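Local atomic coordinates of Lin2722 protein (PDB entry 3DS8), a protein that is of unknown function but has an alpha/beta-hydrolase fold and may act as a serine hydrolase. Residues F93-V99 with P122-V128; K81-E85 with D118-P122; S132-D136 with N153-M158. All blocks are in the same frame, centred on the assembly; numbering follows the deposited sequence.

Interaction 1. Residues F93-V99 with P122-V128; sequences FTQMDGV and PTLRKLV. With SO4 (sulfate ion), chain F.
Strands 95-99 and 123-128 run in parallel, their axes 4.5 Å apart at closest and inclined by 45°. Gln95 pairs with Thr123 and Met96 with Leu124; a beta bulge at Arg125 (phi/psi -104/-71) shifts the register by one, pairing Gly98 with Leu127 and Val99 with Val128. Backbone hydrogen bonds run from Met96 N to Thr123 O (2.9 Å) and, at 2.8 Å, from Thr123 N to Thr94 O, Arg125 N to Met96 O, Gly98 N to Lys126 O and Val128 N to Gly98 O. Asp97 (chi1 m) fills the bulge: OD1 accepts from Lys126 N and Arg125 NE (both 2.9 Å), and OD2 salt-bridges Arg125 NH2 (2.8 Å) and Arg59. Lys126 NZ donates to O3 of a sulfate probably left from crystallisation (3.2 Å), salt-bridges Glu173, and meets Phe238 by a hydrogen bond to its O and a cation-pi contact. On the face of Met96, Leu124 and Leu127, Met96 CE lies 4.0 Å from Leu124 CD1 and Met96 CG 4.1 Å from Pro122 CB; Gly98 leaves room for Leu124. In this beta-alpha-beta crossover helix 103-114 packs over Met96, Leu124 and Leu127, helix 229-240 over Val99 and Val128, and strand 6-9 bonds to Asp97 and Val99.

Interaction 2. Residues K81-E85 with D118-P122; sequences KIAME and DKTVP
The loop 118-122 packs against one flank of helical residues 81-85, nearest at the CA atoms of Glu85 and Val121, 4.9 Å apart. It opens with a type I beta turn from Asp118 to Val121, closed by a weak Val121 N to Asp118 O bond (3.3 Å). Asp118 (chi1 t) forms an Asx turn, its OD1 accepting from Thr120 N (2.9 Å) and Thr120 OG1 (2.6 Å). Its OD2 faces Lys81 NZ in a long salt bridge of 3.7 Å, and water 1 joins the two, 2.7 Å from Asp118 OD2 and 2.8 Å from Lys81 NZ. Lys81 NZ also donates to Glu85 OE2 (2.7 Å) in a salt bridge, completing a three-residue network. Thr120 O receives a CA-H...O contact from Glu85 CA (3.5 Å), and water 2 donates to both Thr120 O (2.6 Å) and Glu85 O (2.8 Å). Val121 (chi1 m) points at the helix, its CG1 3.5 Å from Lys81 CD, 3.4 Å from Glu85 CG and 4.0 Å from Met84 CB. Pro122 CD rests 3.8 Å from Met84 CB. Apolar contacts inside and a hydrated charge network outside thus seat the loop between helix 103-114 and strand 123-130 against helix 73-91 of the alpha/beta-hydrolase fold.

Interaction 3. Residues S132-D136 with N153-M158; sequences SPFND and NSTPQM
From Ser132 the chain makes an inverse gamma turn centred on Pro133 (Phe134 N to Ser132 O, 2.9 Å) and a type I beta turn from Pro133 to Asp136 (Asp136 N to Pro133 O, 3.0 Å). Gln157 NE2 reaches Pro133 O weakly (3.0 Å) and Phe134 O squarely (2.9 Å). Phe134 CB lies 4.0 Å from Met158 SE, and the Phe134 ring packs on helix 103-114. Asn135 (chi1 t) is the hub: OD1 accepts from Thr155 N and Thr155 OG1, both at 2.9 Å, while ND2 donates to Asn153 O (3.0 Å). Asp136 has positive phi (58°); water 3 lies 2.9 Å from Asp136 OD2 and 3.0 Å from Gln157 N, water 4 3.1 Å from both Asp136 OD1 and Gln157 OE1. Thr155 (chi1 p) is the N-cap of helix 156-163, its OG1 accepting from Met158 N (3.3 Å). The arrangement is a capped helix start anchored to consecutive inverse gamma and type I beta turns beside Ser102, the probable nucleophile of an alpha/beta-hydrolase-like site.

Interactions 1 and 2 adjoin, with centres 11 Å apart: they share Pro122, and Met96 SE of one touches Met84 SE of the other at 3.5 Å. Their segments alternate along the chain, so helix 73-91, strand 95-101 and the approach to strand 123-130 are tied into one unit. Interaction 3 follows in sequence, beginning just beyond the end of strand 123-130; its centre lies 23 Å from that of interaction 1, on the opposite side of the chain's centre, and 26 Å from that of interaction 2. The two central strands run from the end near interaction 2 towards the presumed Ser102, His222 and Asp188 triad, which interaction 3 meets through Pro133.

Interaction 1. Residues F93-V99 with P122-V128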
ATOM      1  N   PHE A  93       3.920 -12.827  14.196  1.00 16.11           N
ATOM      2  CA  PHE A  93       3.729 -12.870  12.755  1.00 16.16           C
ATOM      3  C   PHE A  93       5.055 -12.645  12.053  1.00 16.00           C
ATOM      4  O   PHE A  93       5.684 -11.623  12.249  1.00 17.10           O
ATOM      5  CB  PHE A  93       2.787 -11.759  12.278  1.00 16.24           C
ATOM      6  CG  PHE A  93       1.418 -11.752  12.918  1.00 14.31           C
ATOM      7  CD1 PHE A  93       0.617 -12.885  12.911  1.00 20.37           C
ATOM      8  CD2 PHE A  93       0.925 -10.601  13.512  1.00 18.27           C
ATOM      9  CE1 PHE A  93      -0.669 -12.860  13.482  1.00 19.41           C
ATOM     10  CE2 PHE A  93      -0.357 -10.560  14.079  1.00 18.42           C
ATOM     11  CZ  PHE A  93      -1.138 -11.706  14.084  1.00 19.17           C
ATOM     12  N   THR A  94       5.453 -13.558  11.180  1.00 16.23           N
ATOM     13  CA  THR A  94       6.716 -13.351  10.469  1.00 17.30           C
ATOM     14  C   THR A  94       6.541 -12.609   9.142  1.00 16.54           C
ATOM     15  O   THR A  94       7.505 -12.053   8.630  1.00 15.82           O
ATOM     16  CB  THR A  94       7.411 -14.673  10.219  1.00 18.61           C
ATOM     17  OG1 THR A  94       6.518 -15.527   9.525  1.00 20.38           O
ATOM     18  CG2 THR A  94       7.805 -15.327  11.550  1.00 20.19           C
ATOM     19  N   GLN A  95       5.319 -12.657   8.593  1.00 16.17           N
ATOM     20  CA  GLN A  95       4.927 -11.929   7.368  1.00 16.82           C
ATOM     21  C   GLN A  95       3.645 -11.164   7.597  1.00 15.99           C
ATOM     22  O   GLN A  95       2.865 -11.529   8.459  1.00 15.18           O
ATOM     23  CB  GLN A  95       4.666 -12.884   6.214  1.00 17.36           C
ATOM     24  CG  GLN A  95       5.827 -13.768   5.842  1.00 20.47           C
ATOM     25  CD  GLN A  95       5.506 -14.593   4.619  1.00 21.01           C
ATOM     26  OE1 GLN A  95       4.857 -15.638   4.707  1.00 29.47           O
ATOM     27  NE2 GLN A  95       5.948 -14.120   3.476  1.00 26.71           N
HETATM   28  N   MSE A  96       3.419 -10.126   6.777  1.00 15.92           N
HETATM   29  CA  MSE A  96       2.147  -9.440   6.719  1.00 18.33           C
HETATM   30  C   MSE A  96       1.942  -8.904   5.301  1.00 15.55           C
HETATM   31  O   MSE A  96       2.898  -8.665   4.595  1.00 15.50           O
HETATM   32  CB  MSE A  96       2.152  -8.279   7.676  1.00 18.00           C
HETATM   33  CG  MSE A  96       3.060  -7.211   7.280  1.00 20.21           C
HETATM   34 SE   MSE A  96       3.062  -5.833   8.694  1.00 39.17          SE
HETATM   35  CE  MSE A  96       3.494  -4.252   7.592  1.00 25.97           C
ATOM     36  N   ASP A  97       0.694  -8.726   4.933  1.00 15.19           N
ATOM     37  CA  ASP A  97       0.321  -8.010   3.711  1.00 13.29           C
ATOM     38  C   ASP A  97      -0.153  -6.608   4.102  1.00 13.59           C
ATOM     39  O   ASP A  97      -0.495  -6.379   5.251  1.00 13.73           O
ATOM     40  CB  ASP A  97      -0.785  -8.743   3.015  1.00 13.38           C
ATOM     41  CG  ASP A  97      -0.388 -10.115   2.601  1.00 15.95           C
ATOM     42  OD1 ASP A  97       0.785 -10.332   2.288  1.00 15.77           O
ATOM     43  OD2 ASP A  97      -1.292 -10.962   2.544  1.00 15.01           O
ATOM     44  N   GLY A  98      -0.063  -5.650   3.205  1.00 12.32           N
ATOM     45  CA  GLY A  98      -0.515  -4.300   3.499  1.00 13.70           C
ATOM     46  C   GLY A  98      -1.231  -3.651   2.335  1.00 12.98           C
ATOM     47  O   GLY A  98      -0.881  -3.880   1.195  1.00 15.19           O
ATOM     48  N   VAL A  99      -2.254  -2.877   2.651  1.00 12.66           N
ATOM     49  CA  VAL A  99      -2.973  -2.069   1.697  1.00 12.61           C
ATOM     50  C   VAL A  99      -2.891  -0.654   2.220  1.00 13.83           C
ATOM     51  O   VAL A  99      -3.274  -0.386   3.357  1.00 14.09           O
ATOM     52  CB  VAL A  99      -4.439  -2.454   1.599  1.00 12.85           C
ATOM     53  CG1 VAL A  99      -5.122  -1.599   0.501  1.00 13.34           C
ATOM     54  CG2 VAL A  99      -4.609  -3.952   1.312  1.00 12.81           C
ATOM     55  N   PRO A 122       7.401  -7.968  11.050  1.00 17.45           N
ATOM     56  CA  PRO A 122       6.966  -8.886   9.998  1.00 18.53           C
ATOM     57  C   PRO A 122       7.458  -8.439   8.617  1.00 19.19           C
ATOM     58  O   PRO A 122       7.507  -7.244   8.308  1.00 21.92           O
ATOM     59  CB  PRO A 122       5.458  -8.856  10.114  1.00 18.18           C
ATOM     60  CG  PRO A 122       5.179  -8.258  11.486  1.00 16.61           C
ATOM     61  CD  PRO A 122       6.248  -7.273  11.637  1.00 17.30           C
ATOM     62  N   THR A 123       7.822  -9.393   7.786  1.00 19.09           N
ATOM     63  CA  THR A 123       8.272  -9.066   6.442  1.00 19.76           C
ATOM     64  C   THR A 123       7.009  -8.747   5.616  1.00 17.74           C
ATOM     65  O   THR A 123       6.035  -9.498   5.677  1.00 15.59           O
ATOM     66  CB  THR A 123       8.958 -10.252   5.757  1.00 20.65           C
ATOM     67  OG1 THR A 123       8.045 -11.338   5.701  1.00 30.98           O
ATOM     68  CG2 THR A 123      10.120 -10.719   6.496  1.00 21.80           C
ATOM     69  N   LEU A 124       7.024  -7.659   4.855  1.00 17.40           N
ATOM     70  CA  LEU A 124       5.890  -7.344   3.960  1.00 16.84           C
ATOM     71  C   LEU A 124       5.927  -8.320   2.786  1.00 16.18           C
ATOM     72  O   LEU A 124       6.966  -8.550   2.187  1.00 16.18           O
ATOM     73  CB  LEU A 124       5.985  -5.912   3.445  1.00 17.98           C
ATOM     74  CG  LEU A 124       4.792  -5.270   2.803  1.00 18.64           C
ATOM     75  CD1 LEU A 124       3.571  -5.240   3.733  1.00 18.81           C
ATOM     76  CD2 LEU A 124       5.219  -3.828   2.377  1.00 20.16           C
ATOM     77  N   ARG A 125       4.798  -8.937   2.515  1.00 14.31           N
ATOM     78  CA  ARG A 125       4.653  -9.890   1.449  1.00 15.12           C
ATOM     79  C   ARG A 125       3.895  -9.245   0.269  1.00 15.94           C
ATOM     80  O   ARG A 125       4.484  -8.969  -0.770  1.00 16.62           O
ATOM     81  CB  ARG A 125       3.958 -11.149   1.953  1.00 14.20           C
ATOM     82  CG  ARG A 125       3.794 -12.220   0.868  1.00 13.83           C
ATOM     83  CD  ARG A 125       2.964 -13.399   1.308  1.00 16.97           C
ATOM     84  NE  ARG A 125       1.567 -13.070   1.555  1.00 16.08           N
ATOM     85  CZ  ARG A 125       0.601 -13.981   1.613  1.00 17.07           C
ATOM     86  NH1 ARG A 125       0.880 -15.277   1.448  1.00 19.50           N
ATOM     87  NH2 ARG A 125      -0.635 -13.607   1.812  1.00 16.91           N
ATOM     88  N   LYS A 126       2.605  -9.005   0.432  1.00 14.06           N
ATOM     89  CA  LYS A 126       1.814  -8.313  -0.608  1.00 14.35           C
ATOM     90  C   LYS A 126       1.662  -6.860  -0.207  1.00 14.49           C
ATOM     91  O   LYS A 126       1.386  -6.570   0.959  1.00 16.87           O
ATOM     92  CB  LYS A 126       0.453  -8.926  -0.749  1.00 14.95           C
ATOM     93  CG  LYS A 126       0.496 -10.376  -1.265  1.00 15.81           C
ATOM     94  CD  LYS A 126      -0.851 -11.002  -1.170  1.00 15.99           C
ATOM     95  CE  LYS A 126      -0.868 -12.412  -1.614  1.00 18.09           C
ATOM     96  NZ  LYS A 126      -0.866 -12.624  -3.073  1.00 18.21           N
ATOM     97  N   LEU A 127       1.827  -5.959  -1.154  1.00 14.50           N
ATOM     98  CA  LEU A 127       1.747  -4.516  -0.952  1.00 13.92           C
ATOM     99  C   LEU A 127       0.796  -3.965  -2.006  1.00 14.09           C
ATOM    100  O   LEU A 127       1.082  -4.046  -3.196  1.00 14.23           O
ATOM    101  CB  LEU A 127       3.109  -3.847  -1.129  1.00 14.45           C
ATOM    102  CG  LEU A 127       3.325  -2.391  -0.713  1.00 15.68           C
ATOM    103  CD1 LEU A 127       4.856  -2.068  -0.828  1.00 17.02           C
ATOM    104  CD2 LEU A 127       2.440  -1.417  -1.512  1.00 18.73           C
ATOM    105  N   VAL A 128      -0.348  -3.456  -1.569  1.00 14.20           N
ATOM    106  CA  VAL A 128      -1.299  -2.765  -2.437  1.00 13.77           C
ATOM    107  C   VAL A 128      -1.274  -1.264  -2.162  1.00 14.32           C
ATOM    108  O   VAL A 128      -1.443  -0.790  -1.013  1.00 14.29           O
ATOM    109  CB  VAL A 128      -2.749  -3.305  -2.260  1.00 13.62           C
ATOM    110  CG1 VAL A 128      -3.732  -2.573  -3.216  1.00 13.50           C
ATOM    111  CG2 VAL A 128      -2.832  -4.820  -2.483  1.00 15.03           C
TER
HETATM  112  S   SO4 F 259       1.824 -15.697  -2.850  1.00 49.97           S
HETATM  113  O1  SO4 F 259       2.270 -17.013  -2.357  1.00 49.52           O
HETATM  114  O2  SO4 F 259       2.132 -15.692  -4.313  1.00 36.20           O
HETATM  115  O3  SO4 F 259       0.383 -15.486  -2.579  1.00 43.98           O
HETATM  116  O4  SO4 F 259       2.474 -14.609  -2.074  1.00 45.85           O

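Interaction 2. Residues K81-E85 with D118-P122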
ATOM      1  N   LYS A  81       7.235   0.867  11.776  1.00 16.25           N
ATOM      2  CA  LYS A  81       8.245  -0.102  12.244  1.00 16.64           C
ATOM      3  C   LYS A  81       8.199  -0.292  13.754  1.00 15.82           C
ATOM      4  O   LYS A  81       8.211  -1.396  14.254  1.00 15.63           O
ATOM      5  CB  LYS A  81       9.668   0.336  11.829  1.00 17.88           C
ATOM      6  CG  LYS A  81      10.866  -0.193  12.685  1.00 22.22           C
ATOM      7  CD  LYS A  81      11.353  -1.461  12.155  1.00 27.88           C
ATOM      8  CE  LYS A  81      12.736  -1.853  12.708  1.00 26.84           C
ATOM      9  NZ  LYS A  81      13.285  -1.198  13.945  1.00 30.34           N
ATOM     10  N   ILE A  82       8.120   0.809  14.489  1.00 15.84           N
ATOM     11  CA  ILE A  82       8.088   0.752  15.948  1.00 15.83           C
ATOM     12  C   ILE A  82       6.862  -0.046  16.408  1.00 15.16           C
ATOM     13  O   ILE A  82       6.958  -0.919  17.275  1.00 14.72           O
ATOM     14  CB  ILE A  82       8.099   2.170  16.567  1.00 15.40           C
ATOM     15  CG1 ILE A  82       9.457   2.854  16.274  1.00 18.02           C
ATOM     16  CG2 ILE A  82       7.813   2.123  18.069  1.00 15.52           C
ATOM     17  CD1 ILE A  82       9.469   4.369  16.554  1.00 17.37           C
ATOM     18  N   ALA A  83       5.732   0.239  15.793  1.00 16.08           N
ATOM     19  CA  ALA A  83       4.478  -0.455  16.097  1.00 16.01           C
ATOM     20  C   ALA A  83       4.500  -1.927  15.649  1.00 15.93           C
ATOM     21  O   ALA A  83       3.975  -2.820  16.357  1.00 15.12           O
ATOM     22  CB  ALA A  83       3.321   0.287  15.462  1.00 16.20           C
HETATM   23  N   MSE A  84       5.085  -2.193  14.494  1.00 14.76           N
HETATM   24  CA  MSE A  84       5.238  -3.580  14.016  1.00 15.69           C
HETATM   25  C   MSE A  84       6.170  -4.419  14.892  1.00 16.28           C
HETATM   26  O   MSE A  84       5.929  -5.628  15.027  1.00 16.37           O
HETATM   27  CB  MSE A  84       5.725  -3.625  12.575  1.00 15.69           C
HETATM   28  CG  MSE A  84       4.732  -3.076  11.588  1.00 15.84           C
HETATM   29 SE   MSE A  84       2.945  -4.001  11.672  1.00 29.82          SE
HETATM   30  CE  MSE A  84       1.979  -2.762  12.918  1.00 20.31           C
ATOM     31  N   GLU A  85       7.159  -3.789  15.537  1.00 16.61           N
ATOM     32  CA  GLU A  85       7.992  -4.516  16.522  1.00 17.79           C
ATOM     33  C   GLU A  85       7.089  -5.000  17.668  1.00 17.98           C
ATOM     34  O   GLU A  85       7.213  -6.129  18.134  1.00 17.39           O
ATOM     35  CB  GLU A  85       9.147  -3.672  17.068  1.00 18.62           C
ATOM     36  CG  GLU A  85      10.206  -3.402  16.051  1.00 19.69           C
ATOM     37  CD  GLU A  85      11.237  -2.343  16.510  1.00 23.60           C
ATOM     38  OE1 GLU A  85      10.868  -1.380  17.223  1.00 33.81           O
ATOM     39  OE2 GLU A  85      12.411  -2.452  16.113  1.00 29.22           O
ATOM     40  N   ASP A 118      14.824  -7.323   8.499  1.00 24.20           N
ATOM     41  CA  ASP A 118      14.759  -7.075   9.935  1.00 23.57           C
ATOM     42  C   ASP A 118      13.818  -8.090  10.568  1.00 22.35           C
ATOM     43  O   ASP A 118      12.614  -7.991  10.398  1.00 21.58           O
ATOM     44  CB  ASP A 118      14.287  -5.636  10.196  1.00 23.51           C
ATOM     45  CG  ASP A 118      14.400  -5.239  11.645  1.00 25.05           C
ATOM     46  OD1 ASP A 118      14.312  -6.140  12.523  1.00 24.08           O
ATOM     47  OD2 ASP A 118      14.605  -4.030  11.916  1.00 26.28           O
ATOM     48  N   LYS A 119      14.390  -9.043  11.315  1.00 21.99           N
ATOM     49  CA  LYS A 119      13.631 -10.126  11.938  1.00 22.65           C
ATOM     50  C   LYS A 119      12.758  -9.682  13.116  1.00 21.42           C
ATOM     51  O   LYS A 119      11.950 -10.453  13.595  1.00 21.58           O
ATOM     52  CB  LYS A 119      14.579 -11.251  12.378  1.00 23.94           C
ATOM     53  CG  LYS A 119      15.209 -11.986  11.194  1.00 26.50           C
ATOM     54  CD  LYS A 119      16.404 -12.806  11.611  1.00 27.08           C
ATOM     55  CE  LYS A 119      17.108 -13.430  10.389  1.00 30.42           C
ATOM     56  NZ  LYS A 119      18.538 -13.708  10.678  1.00 33.03           N
ATOM     57  N   THR A 120      12.905  -8.446  13.583  1.00 19.53           N
ATOM     58  CA  THR A 120      12.059  -7.953  14.678  1.00 19.32           C
ATOM     59  C   THR A 120      10.703  -7.418  14.208  1.00 18.17           C
ATOM     60  O   THR A 120       9.842  -7.113  15.031  1.00 16.81           O
ATOM     61  CB  THR A 120      12.750  -6.843  15.482  1.00 19.11           C
ATOM     62  OG1 THR A 120      12.850  -5.660  14.666  1.00 20.60           O
ATOM     63  CG2 THR A 120      14.113  -7.335  15.999  1.00 20.70           C
ATOM     64  N   VAL A 121      10.511  -7.273  12.893  1.00 17.48           N
ATOM     65  CA  VAL A 121       9.184  -6.905  12.384  1.00 17.57           C
ATOM     66  C   VAL A 121       8.723  -7.891  11.301  1.00 17.40           C
ATOM     67  O   VAL A 121       9.560  -8.546  10.690  1.00 17.70           O
ATOM     68  CB  VAL A 121       9.168  -5.449  11.818  1.00 16.44           C
ATOM     69  CG1 VAL A 121       9.595  -4.438  12.891  1.00 17.65           C
ATOM     70  CG2 VAL A 121      10.063  -5.339  10.580  1.00 19.67           C
ATOM     71  N   PRO A 122       7.401  -7.968  11.050  1.00 17.45           N
ATOM     72  CA  PRO A 122       6.966  -8.886   9.998  1.00 18.53           C
ATOM     73  C   PRO A 122       7.458  -8.439   8.617  1.00 19.19           C
ATOM     74  O   PRO A 122       7.507  -7.244   8.308  1.00 21.92           O
ATOM     75  CB  PRO A 122       5.458  -8.856  10.114  1.00 18.18           C
ATOM     76  CG  PRO A 122       5.179  -8.258  11.486  1.00 16.61           C
ATOM     77  CD  PRO A 122       6.248  -7.273  11.637  1.00 17.30           C
TER
HETATM   78  O   HOH W   1      15.120  -3.230  14.487  1.00 54.53           O
HETATM   79  O   HOH W   2       9.527  -7.625  17.609  1.00 19.42           O

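Interaction 3. Residues S132-D136 with N153-M158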
ATOM      1  N   SER A 132      -1.161   6.185  -4.853  1.00 12.68           N
ATOM      2  CA  SER A 132      -0.035   6.639  -4.046  1.00 13.17           C
ATOM      3  C   SER A 132       0.867   7.488  -4.927  1.00 13.95           C
ATOM      4  O   SER A 132       1.257   7.018  -5.996  1.00 15.02           O
ATOM      5  CB  SER A 132       0.762   5.472  -3.458  1.00 12.43           C
ATOM      6  OG  SER A 132      -0.022   4.695  -2.527  1.00 13.53           O
ATOM      7  N   PRO A 133       1.210   8.703  -4.480  1.00 13.96           N
ATOM      8  CA  PRO A 133       2.010   9.557  -5.366  1.00 13.51           C
ATOM      9  C   PRO A 133       3.515   9.268  -5.253  1.00 12.58           C
ATOM     10  O   PRO A 133       4.293  10.021  -4.637  1.00 13.88           O
ATOM     11  CB  PRO A 133       1.619  10.951  -4.893  1.00 13.50           C
ATOM     12  CG  PRO A 133       1.334  10.774  -3.437  1.00 14.33           C
ATOM     13  CD  PRO A 133       0.773   9.435  -3.270  1.00 14.41           C
ATOM     14  N   PHE A 134       3.939   8.172  -5.872  1.00 12.52           N
ATOM     15  CA  PHE A 134       5.346   7.786  -5.887  1.00 12.84           C
ATOM     16  C   PHE A 134       6.301   8.861  -6.390  1.00 12.54           C
ATOM     17  O   PHE A 134       7.395   8.988  -5.875  1.00 12.97           O
ATOM     18  CB  PHE A 134       5.558   6.467  -6.642  1.00 12.05           C
ATOM     19  CG  PHE A 134       4.835   5.308  -6.013  1.00 12.01           C
ATOM     20  CD1 PHE A 134       5.384   4.663  -4.913  1.00 13.97           C
ATOM     21  CD2 PHE A 134       3.661   4.835  -6.566  1.00 14.71           C
ATOM     22  CE1 PHE A 134       4.720   3.639  -4.307  1.00 13.46           C
ATOM     23  CE2 PHE A 134       2.967   3.833  -5.940  1.00 13.90           C
ATOM     24  CZ  PHE A 134       3.561   3.191  -4.829  1.00 13.81           C
ATOM     25  N   ASN A 135       5.860   9.657  -7.363  1.00 13.35           N
ATOM     26  CA  ASN A 135       6.612  10.803  -7.832  1.00 13.40           C
ATOM     27  C   ASN A 135       5.870  12.134  -7.564  1.00 14.17           C
ATOM     28  O   ASN A 135       5.920  13.058  -8.364  1.00 14.79           O
ATOM     29  CB  ASN A 135       6.887  10.645  -9.323  1.00 14.21           C
ATOM     30  CG  ASN A 135       7.984  11.588  -9.816  1.00 14.14           C
ATOM     31  OD1 ASN A 135       9.000  11.775  -9.130  1.00 17.41           O
ATOM     32  ND2 ASN A 135       7.815  12.134 -11.024  1.00 12.28           N
ATOM     33  N   ASP A 136       5.235  12.221  -6.397  1.00 13.95           N
ATOM     34  CA  ASP A 136       4.571  13.418  -5.915  1.00 15.15           C
ATOM     35  C   ASP A 136       3.473  13.933  -6.878  1.00 15.10           C
ATOM     36  O   ASP A 136       2.852  13.123  -7.608  1.00 15.88           O
ATOM     37  CB  ASP A 136       5.606  14.489  -5.477  1.00 15.60           C
ATOM     38  CG  ASP A 136       6.564  13.979  -4.373  1.00 20.43           C
ATOM     39  OD1 ASP A 136       6.161  13.145  -3.556  1.00 24.42           O
ATOM     40  OD2 ASP A 136       7.677  14.501  -4.287  1.00 27.17           O
ATOM     41  N   ASN A 153      10.690  14.137 -14.800  1.00 17.84           N
ATOM     42  CA  ASN A 153      11.640  14.526 -13.753  1.00 18.28           C
ATOM     43  C   ASN A 153      11.381  13.692 -12.520  1.00 17.99           C
ATOM     44  O   ASN A 153      10.237  13.599 -12.092  1.00 16.71           O
ATOM     45  CB  ASN A 153      11.482  15.987 -13.404  1.00 18.78           C
ATOM     46  CG  ASN A 153      12.471  16.449 -12.358  1.00 20.52           C
ATOM     47  OD1 ASN A 153      13.698  16.249 -12.502  1.00 26.68           O
ATOM     48  ND2 ASN A 153      11.957  17.063 -11.284  1.00 25.59           N
ATOM     49  N   SER A 154      12.412  13.059 -11.972  1.00 18.31           N
ATOM     50  CA  SER A 154      12.238  12.287 -10.738  1.00 19.55           C
ATOM     51  C   SER A 154      12.432  13.182  -9.552  1.00 18.53           C
ATOM     52  O   SER A 154      13.435  13.899  -9.473  1.00 18.44           O
ATOM     53  CB  SER A 154      13.245  11.133 -10.627  1.00 20.62           C
ATOM     54  OG  SER A 154      13.150  10.322 -11.774  1.00 28.99           O
ATOM     55  N   THR A 155      11.506  13.086  -8.608  1.00 16.97           N
ATOM     56  CA  THR A 155      11.623  13.740  -7.329  1.00 15.49           C
ATOM     57  C   THR A 155      12.625  13.015  -6.398  1.00 15.24           C
ATOM     58  O   THR A 155      12.994  11.872  -6.663  1.00 14.67           O
ATOM     59  CB  THR A 155      10.259  13.755  -6.637  1.00 16.17           C
ATOM     60  OG1 THR A 155       9.851  12.395  -6.422  1.00 15.27           O
ATOM     61  CG2 THR A 155       9.214  14.499  -7.500  1.00 16.36           C
ATOM     62  N   PRO A 156      13.083  13.690  -5.321  1.00 14.88           N
ATOM     63  CA  PRO A 156      13.908  13.053  -4.302  1.00 15.49           C
ATOM     64  C   PRO A 156      13.315  11.766  -3.733  1.00 15.47           C
ATOM     65  O   PRO A 156      14.051  10.806  -3.486  1.00 14.44           O
ATOM     66  CB  PRO A 156      14.041  14.140  -3.230  1.00 16.61           C
ATOM     67  CG  PRO A 156      13.992  15.417  -4.012  1.00 17.07           C
ATOM     68  CD  PRO A 156      12.958  15.147  -5.074  1.00 16.26           C
ATOM     69  N   GLN A 157      11.997  11.719  -3.555  1.00 15.43           N
ATOM     70  CA  GLN A 157      11.375  10.494  -3.083  1.00 15.77           C
ATOM     71  C   GLN A 157      11.571   9.352  -4.090  1.00 15.26           C
ATOM     72  O   GLN A 157      11.974   8.239  -3.712  1.00 14.76           O
ATOM     73  CB  GLN A 157       9.883  10.737  -2.803  1.00 16.14           C
ATOM     74  CG  GLN A 157       9.107   9.489  -2.439  1.00 16.52           C
ATOM     75  CD  GLN A 157       7.665   9.830  -2.104  1.00 18.16           C
ATOM     76  OE1 GLN A 157       7.355  10.265  -0.993  1.00 18.24           O
ATOM     77  NE2 GLN A 157       6.788   9.703  -3.095  1.00 17.12           N
HETATM   78  N   MSE A 158      11.284   9.620  -5.370  1.00 15.16           N
HETATM   79  CA  MSE A 158      11.530   8.622  -6.406  1.00 16.40           C
HETATM   80  C   MSE A 158      12.975   8.232  -6.453  1.00 16.03           C
HETATM   81  O   MSE A 158      13.294   7.081  -6.685  1.00 15.33           O
HETATM   82  CB  MSE A 158      11.154   9.103  -7.808  1.00 17.18           C
HETATM   83  CG  MSE A 158       9.791   8.967  -8.181  1.00 21.71           C
HETATM   84 SE   MSE A 158       9.185   7.095  -8.136  1.00 31.17          SE
HETATM   85  CE  MSE A 158      10.085   6.175  -9.629  1.00 20.94           C
TER
HETATM   86  O   HOH W   3      10.225  14.086  -3.079  1.00 17.26           O
HETATM   87  O   HOH W   4       4.954  12.292  -0.841  1.00 37.29           O